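Local coordinates for conserved hypothetical secreted protein (Helicobacter pylori, PDB 4RNZ) that probably acts as a zinc-dependent M23-family metallopeptidase on peptidoglycan and thereby shapes the helical bacterial cell, at residues T54-A58 with H69-K73; D111-Q117 with G152-I156; M119-K123 with L257-R261. One frame throughout, in Å; residues are numbered along the deposited sequence.

Interaction 1: residues T54-A58 with H69-K73; sequences TLIQA and HIYKK
Gln57 and His69 meet diagonally across the antiparallel beta hairpin of strands 55-61 and 66-73, in the sheet of the N-terminal region. From the backbone outward, CB of Gln57 passes Ile70 O, and CG packs on Tyr71 CB at 3.9 Å, its partner in a non-hydrogen-bonded pair. With chi1 at -81° placing CG beside the backbone N and the chain extended beyond it, the amide reaches the imidazole. There OE1 accepts the N-H of His69 NE2 at 2.8 Å on a lone pair in its carbonyl plane, near the ring plane, although amide and ring are turned 61° against each other. Tyr71 CD1 sits over one imidazole face, offset toward the rim, and Tyr71 OH goes on to Asp80 of the next strand. The opposite sheet face is apolar: Ala58 CB and Ile70 CB stand 4.3 Å apart, with Leu11 and Leu15 of helix 11-17 covering Ile70. Ala58 and Ile70 form a hydrogen-bonded pair, N to O in both directions. On the other edge of strand 55-61, toward strand 44-49, Ile56 and Gln57 both face Leu48, a classic beta bulge. The hairpin bonds continue past it, with Lys72 N donating to Ile56 O at 3.1 Å.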
loop_
_atom_site.group_PDB
_atom_site.type_symbol
_atom_site.label_atom_id
_atom_site.label_comp_id
_atom_site.label_asym_id
_atom_site.label_seq_id
_atom_site.Cartn_x
_atom_site.Cartn_y
_atom_site.Cartn_z
ATOM N N THR A 54 -28.964 17.373 -2.775
ATOM C CA THR A 54 -28.025 17.572 -3.847
ATOM C C THR A 54 -26.628 17.447 -3.271
ATOM O O THR A 54 -26.330 18.003 -2.227
ATOM C CB THR A 54 -28.227 18.942 -4.499
ATOM O OG1 THR A 54 -29.548 18.990 -5.054
ATOM C CG2 THR A 54 -27.215 19.189 -5.598
ATOM N N LEU A 55 -25.779 16.702 -3.963
ATOM C CA LEU A 55 -24.392 16.576 -3.566
ATOM C C LEU A 55 -23.717 17.927 -3.722
ATOM O O LEU A 55 -23.640 18.459 -4.831
ATOM C CB LEU A 55 -23.692 15.517 -4.420
ATOM C CG LEU A 55 -22.310 15.033 -3.977
ATOM C CD1 LEU A 55 -21.221 16.049 -4.293
ATOM C CD2 LEU A 55 -22.306 14.674 -2.499
ATOM N N ILE A 56 -23.233 18.489 -2.614
ATOM C CA ILE A 56 -22.507 19.748 -2.685
ATOM C C ILE A 56 -21.032 19.611 -2.330
ATOM O O ILE A 56 -20.265 20.507 -2.616
ATOM C CB ILE A 56 -23.175 20.849 -1.836
ATOM C CG1 ILE A 56 -22.989 20.589 -0.337
ATOM C CG2 ILE A 56 -24.652 20.981 -2.233
ATOM C CD1 ILE A 56 -23.837 21.462 0.557
ATOM N N GLN A 57 -20.645 18.503 -1.696
ATOM C CA GLN A 57 -19.236 18.202 -1.439
ATOM C C GLN A 57 -18.982 16.721 -1.327
ATOM O O GLN A 57 -19.834 15.973 -0.855
ATOM C CB GLN A 57 -18.766 18.823 -0.147
ATOM C CG GLN A 57 -18.402 20.268 -0.259
ATOM C CD GLN A 57 -17.556 20.651 0.903
ATOM O OE1 GLN A 57 -16.330 20.718 0.800
ATOM N NE2 GLN A 57 -18.197 20.833 2.048
ATOM N N ALA A 58 -17.784 16.318 -1.739
ATOM C CA ALA A 58 -17.319 14.951 -1.536
ATOM C C ALA A 58 -15.811 14.921 -1.356
ATOM O O ALA A 58 -15.066 15.685 -2.015
ATOM C CB ALA A 58 -17.719 14.078 -2.695
ATOM N N HIS A 69 -11.357 16.154 -3.965
ATOM C CA HIS A 69 -12.360 17.040 -3.392
ATOM C C HIS A 69 -13.257 17.593 -4.498
ATOM O O HIS A 69 -12.792 18.355 -5.356
ATOM C CB HIS A 69 -11.663 18.189 -2.665
ATOM C CG HIS A 69 -12.598 19.138 -1.971
ATOM N ND1 HIS A 69 -12.270 20.461 -1.716
ATOM C CD2 HIS A 69 -13.852 18.960 -1.488
ATOM C CE1 HIS A 69 -13.290 21.055 -1.120
ATOM N NE2 HIS A 69 -14.250 20.162 -0.947
ATOM N N ILE A 70 -14.529 17.206 -4.473
ATOM C CA ILE A 70 -15.537 17.741 -5.378
ATOM C C ILE A 70 -16.400 18.696 -4.594
ATOM O O ILE A 70 -16.870 18.358 -3.496
ATOM C CB ILE A 70 -16.454 16.648 -5.953
ATOM C CG1 ILE A 70 -15.662 15.776 -6.937
ATOM C CG2 ILE A 70 -17.674 17.253 -6.639
ATOM C CD1 ILE A 70 -16.273 14.419 -7.179
ATOM N N TYR A 71 -16.597 19.896 -5.133
ATOM C CA TYR A 71 -17.442 20.864 -4.423
ATOM C C TYR A 71 -18.152 21.763 -5.411
ATOM O O TYR A 71 -17.625 22.064 -6.494
ATOM C CB TYR A 71 -16.653 21.706 -3.423
ATOM C CG TYR A 71 -15.469 22.398 -4.029
ATOM C CD1 TYR A 71 -14.275 21.715 -4.208
ATOM C CD2 TYR A 71 -15.534 23.730 -4.451
ATOM C CE1 TYR A 71 -13.181 22.331 -4.769
ATOM C CE2 TYR A 71 -14.433 24.346 -5.016
ATOM C CZ TYR A 71 -13.264 23.635 -5.168
ATOM O OH TYR A 71 -12.160 24.201 -5.734
ATOM N N LYS A 72 -19.368 22.134 -5.037
ATOM C CA LYS A 72 -20.172 23.072 -5.811
ATOM C C LYS A 72 -19.866 24.482 -5.327
ATOM O O LYS A 72 -19.974 24.744 -4.138
ATOM C CB LYS A 72 -21.652 22.761 -5.628
ATOM C CG LYS A 72 -22.527 23.567 -6.571
ATOM C CD LYS A 72 -23.980 23.142 -6.526
ATOM C CE LYS A 72 -24.760 23.944 -7.556
ATOM N NZ LYS A 72 -26.092 23.332 -7.782
ATOM N N LYS A 73 -19.437 25.370 -6.227
ATOM C CA LYS A 73 -19.270 26.787 -5.884
ATOM C C LYS A 73 -20.070 27.645 -6.873
ATOM O O LYS A 73 -19.862 27.571 -8.092
ATOM C CB LYS A 73 -17.793 27.191 -5.850
ATOM C CG LYS A 73 -17.536 28.692 -5.827
ATOM C CD LYS A 73 -16.301 29.099 -5.021
ATOM C CE LYS A 73 -15.025 28.395 -5.465
ATOM N NZ LYS A 73 -14.624 28.709 -6.864
#

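Interaction 2: residues D111-Q117 with G152-I156; sequences DPLLANQ and GQPTI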
loop_
_atom_site.group_PDB
_atom_site.type_symbol
_atom_site.label_atom_id
_atom_site.label_comp_id
_atom_site.label_asym_id
_atom_site.label_seq_id
_atom_site.Cartn_x
_atom_site.Cartn_y
_atom_site.Cartn_z
ATOM N N ASP A 111 -7.385 -7.366 14.076
ATOM C CA ASP A 111 -6.989 -6.760 12.809
ATOM C C ASP A 111 -6.300 -7.702 11.818
ATOM O O ASP A 111 -5.087 -7.885 11.859
ATOM C CB ASP A 111 -6.099 -5.574 13.045
ATOM C CG ASP A 111 -5.758 -4.861 11.742
ATOM O OD1 ASP A 111 -6.456 -5.063 10.732
ATOM O OD2 ASP A 111 -4.801 -4.122 11.738
ATOM N N PRO A 112 -7.075 -8.238 10.888
ATOM C CA PRO A 112 -6.559 -9.069 9.805
ATOM C C PRO A 112 -5.517 -8.372 8.933
ATOM O O PRO A 112 -4.626 -9.024 8.413
ATOM C CB PRO A 112 -7.816 -9.437 9.015
ATOM C CG PRO A 112 -8.925 -9.349 10.016
ATOM C CD PRO A 112 -8.552 -8.183 10.887
ATOM N N LEU A 113 -5.601 -7.058 8.795
ATOM C CA LEU A 113 -4.661 -6.327 7.951
ATOM C C LEU A 113 -3.249 -6.426 8.518
ATOM O O LEU A 113 -2.311 -6.723 7.785
ATOM C CB LEU A 113 -5.075 -4.868 7.809
ATOM C CG LEU A 113 -6.465 -4.682 7.177
ATOM C CD1 LEU A 113 -6.889 -3.223 7.273
ATOM C CD2 LEU A 113 -6.505 -5.135 5.737
ATOM N N LEU A 114 -3.119 -6.181 9.824
ATOM C CA LEU A 114 -1.836 -6.267 10.521
ATOM C C LEU A 114 -1.309 -7.699 10.476
ATOM O O LEU A 114 -0.108 -7.916 10.260
ATOM C CB LEU A 114 -1.965 -5.804 11.977
ATOM C CG LEU A 114 -0.699 -5.799 12.821
ATOM C CD1 LEU A 114 0.299 -4.774 12.327
ATOM C CD2 LEU A 114 -1.027 -5.517 14.278
ATOM N N ALA A 115 -2.203 -8.661 10.705
ATOM C CA ALA A 115 -1.828 -10.073 10.727
ATOM C C ALA A 115 -1.289 -10.478 9.361
ATOM O O ALA A 115 -0.231 -11.099 9.268
ATOM C CB ALA A 115 -3.026 -10.917 11.117
ATOM N N ASN A 116 -1.976 -10.083 8.293
ATOM C CA ASN A 116 -1.514 -10.380 6.919
ATOM C C ASN A 116 -0.176 -9.737 6.584
ATOM O O ASN A 116 0.652 -10.344 5.893
ATOM C CB ASN A 116 -2.505 -9.872 5.860
ATOM C CG ASN A 116 -3.810 -10.609 5.856
ATOM O OD1 ASN A 116 -3.940 -11.724 6.374
ATOM N ND2 ASN A 116 -4.798 -9.998 5.218
ATOM N N GLN A 117 0.021 -8.495 7.038
ATOM C CA GLN A 117 1.298 -7.812 6.861
ATOM C C GLN A 117 2.436 -8.566 7.539
ATOM O O GLN A 117 3.509 -8.712 6.963
ATOM C CB GLN A 117 1.275 -6.403 7.422
ATOM C CG GLN A 117 0.467 -5.458 6.594
ATOM C CD GLN A 117 0.555 -4.009 7.039
ATOM O OE1 GLN A 117 1.394 -3.619 7.831
ATOM N NE2 GLN A 117 -0.303 -3.206 6.483
ATOM N N GLY A 152 -7.265 3.027 5.691
ATOM C CA GLY A 152 -6.129 2.479 4.970
ATOM C C GLY A 152 -5.616 1.263 5.728
ATOM O O GLY A 152 -6.382 0.544 6.348
ATOM N N GLN A 153 -4.314 1.067 5.736
ATOM C CA GLN A 153 -3.747 -0.104 6.385
ATOM C C GLN A 153 -2.757 0.385 7.408
ATOM O O GLN A 153 -2.276 1.508 7.329
ATOM C CB GLN A 153 -3.050 -1.021 5.355
ATOM C CG GLN A 153 -4.014 -1.840 4.470
ATOM C CD GLN A 153 -3.392 -3.124 3.909
ATOM O OE1 GLN A 153 -2.561 -3.771 4.539
ATOM N NE2 GLN A 153 -3.817 -3.502 2.721
ATOM N N PRO A 154 -2.404 -0.483 8.352
ATOM C CA PRO A 154 -1.349 -0.110 9.280
ATOM C C PRO A 154 0.016 -0.147 8.621
ATOM O O PRO A 154 0.175 -0.631 7.480
ATOM C CB PRO A 154 -1.474 -1.174 10.383
ATOM C CG PRO A 154 -2.064 -2.355 9.702
ATOM C CD PRO A 154 -3.018 -1.787 8.680
ATOM N N THR A 155 0.998 0.369 9.338
ATOM C CA THR A 155 2.360 0.338 8.914
ATOM C C THR A 155 3.191 -0.284 10.040
ATOM O O THR A 155 3.172 0.223 11.189
ATOM C CB THR A 155 2.855 1.760 8.579
ATOM O OG1 THR A 155 2.052 2.295 7.525
ATOM C CG2 THR A 155 4.287 1.757 8.121
ATOM N N ILE A 156 3.906 -1.371 9.725
ATOM C CA ILE A 156 4.824 -1.980 10.686
ATOM C C ILE A 156 6.130 -1.229 10.713
ATOM O O ILE A 156 6.800 -1.124 9.693
ATOM C CB ILE A 156 5.101 -3.454 10.333
ATOM C CG1 ILE A 156 3.823 -4.267 10.545
ATOM C CG2 ILE A 156 6.270 -3.991 11.153
ATOM C CD1 ILE A 156 3.904 -5.679 9.993
HETATM O O HOH W 1 -2.573 -6.394 5.022
HETATM O O HOH W 2 3.743 -2.537 7.046
#
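Pro154 CG and CD lie over one face of the Gln117 side-chain amide, offset beyond NE2, and both N-H bonds of NE2 are used at the edge. NE2 donates to Gln153 OE1 at 3.0 Å and to Pro154 O at 2.8 Å, each acceptor lying in the Gln117 amide plane. The two glutamine amides are nearly coplanar, whereas Pro154 O is met from above its carbonyl plane. Ile156 CG1 sits at the OE1 edge, 3.7 Å from OE1, while a water across the amide plane from Pro154 donates to OE1 and accepts from Ile156 N. Donors and acceptor are all engaged, fixing the amide's rotation. A second water joins Gln153 OE1 to Leu113 O; Arg309 also bonds Pro154 O. Behind, Leu113 CB touches Pro154 CD at 3.8 Å, and Leu114 CD1 touches Ile156 CG1 at 4.0 Å. Asp111 caps the helix: swung back over the first turn (chi1 -176°), its OD1 takes Leu113 N at 2.9 Å from above the carboxylate plane and OD2, weakly, Leu114 N; OD2 also pairs with Arg143. With the axes of 112-117 and 153-156 approaching to 7.9 Å at 40°, this is an N-capped helix packed on a strand of the Csd3 second domain.

Interaction 3: residues M119-K123 with L257-R261; sequences MNAYK and LNELR
Asn120, in the last turn of helix 112-121, and Lys123, just after it, meet Asn258 and Glu259 at the tip of a beta hairpin whose type II' turn runs from Leu257 to Leu260. The contact therefore joins the second-domain region to the M23 peptidase region. Packing between flat groups comes first. The amide of Asn120 stacks with the carboxylate of Glu259, the planes 27° apart and the side chains sliding past each other in opposite directions. The closest approach is aliphatic to acid, Asn120 CB to Glu259 OE1 at 3.4 Å. Glu259 lies this way because its CG sits between the backbone N and the carbonyl carbon (chi1 68°) and the chain bends at chi2, turning the acid toward the helix. The oxygen of the same amide, Asn120 OD1, rests on Asn258 CB at 3.4 Å, so that one asparagine contacts both corner residues of the turn. Water provides the second kind of contact: one lies 2.8 Å from Asn120 O and 2.6 Å from Glu259 OE1, placed to donate to either, but it has more acceptors around it than protons, so the bridge is probably shared. Backbone bonds hold the turn itself: Leu260 N to Leu257 O at 2.8 Å, matched by Leu257 N to Leu260 O. Phe189, from a loop, packs on both Asn258 and Glu259. The direct hydrogen bond lies just past the helix end. Lys123, extended beyond CG, runs its CD within 3.5 Å of Asn258 OD1, and its NZ donates to that same oxygen at 3.1 Å, tilted 30° from the carbonyl plane.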
loop_
_atom_site.group_PDB
_atom_site.type_symbol
_atom_site.label_atom_id
_atom_site.label_comp_id
_atom_site.label_asym_id
_atom_site.label_seq_id
_atom_site.Cartn_x
_atom_site.Cartn_y
_atom_site.Cartn_z
ATOM N N MET A 119 2.546 -11.917 8.279
ATOM C CA MET A 119 2.743 -13.168 7.566
ATOM C C MET A 119 3.579 -12.878 6.319
ATOM O O MET A 119 4.557 -13.564 6.039
ATOM C CB MET A 119 1.417 -13.792 7.137
ATOM C CG MET A 119 0.417 -14.149 8.234
ATOM S SD MET A 119 1.038 -15.114 9.635
ATOM C CE MET A 119 1.589 -13.805 10.704
ATOM N N ASN A 120 3.206 -11.827 5.599
ATOM C CA ASN A 120 3.904 -11.450 4.384
ATOM C C ASN A 120 5.344 -11.002 4.620
ATOM O O ASN A 120 6.222 -11.344 3.843
ATOM C CB ASN A 120 3.099 -10.395 3.600
ATOM C CG ASN A 120 1.956 -11.006 2.811
ATOM O OD1 ASN A 120 2.104 -12.073 2.217
ATOM N ND2 ASN A 120 0.805 -10.316 2.774
ATOM N N ALA A 121 5.578 -10.247 5.684
ATOM C CA ALA A 121 6.896 -9.755 6.028
ATOM C C ALA A 121 7.847 -10.893 6.362
ATOM O O ALA A 121 9.033 -10.786 6.127
ATOM C CB ALA A 121 6.824 -8.803 7.211
ATOM N N TYR A 122 7.312 -11.958 6.941
ATOM C CA TYR A 122 8.115 -13.118 7.327
ATOM C C TYR A 122 7.896 -14.309 6.382
ATOM O O TYR A 122 8.170 -15.458 6.749
ATOM C CB TYR A 122 7.788 -13.491 8.775
ATOM C CG TYR A 122 8.491 -12.621 9.781
ATOM C CD1 TYR A 122 9.797 -12.900 10.181
ATOM C CD2 TYR A 122 7.873 -11.512 10.327
ATOM C CE1 TYR A 122 10.469 -12.096 11.083
ATOM C CE2 TYR A 122 8.526 -10.715 11.246
ATOM C CZ TYR A 122 9.825 -10.999 11.623
ATOM O OH TYR A 122 10.475 -10.204 12.544
ATOM N N LYS A 123 7.420 -14.057 5.164
ATOM C CA LYS A 123 6.998 -15.171 4.313
ATOM C C LYS A 123 8.113 -16.178 4.000
ATOM O O LYS A 123 7.838 -17.382 3.903
ATOM C CB LYS A 123 6.340 -14.721 3.003
ATOM C CG LYS A 123 5.188 -15.656 2.660
ATOM C CD LYS A 123 4.705 -15.619 1.224
ATOM C CE LYS A 123 3.450 -16.475 1.124
ATOM N NZ LYS A 123 2.910 -16.597 -0.255
ATOM N N LEU A 257 0.572 -10.376 -5.575
ATOM C CA LEU A 257 1.597 -11.269 -5.069
ATOM C C LEU A 257 1.934 -10.811 -3.671
ATOM O O LEU A 257 2.453 -9.697 -3.481
ATOM C CB LEU A 257 2.858 -11.239 -5.959
ATOM C CG LEU A 257 3.984 -12.175 -5.500
ATOM C CD1 LEU A 257 3.587 -13.638 -5.667
ATOM C CD2 LEU A 257 5.279 -11.893 -6.250
ATOM N N ASN A 258 1.667 -11.679 -2.691
ATOM C CA ASN A 258 1.863 -11.346 -1.289
ATOM C C ASN A 258 1.182 -9.997 -1.001
ATOM O O ASN A 258 0.025 -9.841 -1.330
ATOM C CB ASN A 258 3.347 -11.363 -0.921
ATOM C CG ASN A 258 4.001 -12.724 -1.165
ATOM O OD1 ASN A 258 3.328 -13.733 -1.340
ATOM N ND2 ASN A 258 5.316 -12.747 -1.166
ATOM N N GLU A 259 1.887 -9.021 -0.439
ATOM C CA GLU A 259 1.270 -7.723 -0.139
ATOM C C GLU A 259 1.328 -6.713 -1.300
ATOM O O GLU A 259 0.943 -5.550 -1.135
ATOM C CB GLU A 259 1.846 -7.133 1.149
ATOM C CG GLU A 259 3.307 -6.679 1.137
ATOM C CD GLU A 259 4.294 -7.774 1.552
ATOM O OE1 GLU A 259 4.367 -8.796 0.826
ATOM O OE2 GLU A 259 5.012 -7.604 2.570
ATOM N N LEU A 260 1.760 -7.170 -2.476
ATOM C CA LEU A 260 1.795 -6.320 -3.658
ATOM C C LEU A 260 0.594 -6.438 -4.571
ATOM O O LEU A 260 0.053 -7.518 -4.838
ATOM C CB LEU A 260 3.073 -6.531 -4.497
ATOM C CG LEU A 260 4.459 -6.225 -3.908
ATOM C CD1 LEU A 260 5.566 -6.351 -4.969
ATOM C CD2 LEU A 260 4.545 -4.857 -3.254
ATOM N N ARG A 261 0.216 -5.290 -5.112
ATOM C CA ARG A 261 -0.655 -5.222 -6.256
ATOM C C ARG A 261 0.078 -4.452 -7.372
ATOM O O ARG A 261 0.557 -3.333 -7.166
ATOM C CB ARG A 261 -1.917 -4.497 -5.834
ATOM C CG ARG A 261 -2.999 -4.296 -6.872
ATOM C CD ARG A 261 -4.165 -3.532 -6.208
ATOM N NE ARG A 261 -4.650 -2.625 -7.195
ATOM C CZ ARG A 261 -4.629 -1.304 -7.163
ATOM N NH1 ARG A 261 -4.266 -0.586 -6.099
ATOM N NH2 ARG A 261 -5.025 -0.702 -8.256
HETATM O O HOH W 3 6.441 -10.225 1.339
#

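In the fold
Interactions 2 and 3 share helix 112-121: its N-terminal part lies on strand 153-163 of its own domain, and its C-terminal end meets the peptidase hairpin, with centres about 11 Å apart. One helix thus links packing inside the second domain to an interdomain contact. Interaction 1 stands apart in the N-terminal sheet, its centre about 32 Å from that of interaction 2 and about 38 Å from that of interaction 3, with nearest atoms about 16 and 18 Å away. All three lie away from the zinc site, where Glu34 of the N-terminal region joins His219, Asp223 and His301 of the peptidase region, consistent with a latent enzyme whose metal is occupied by its own chain.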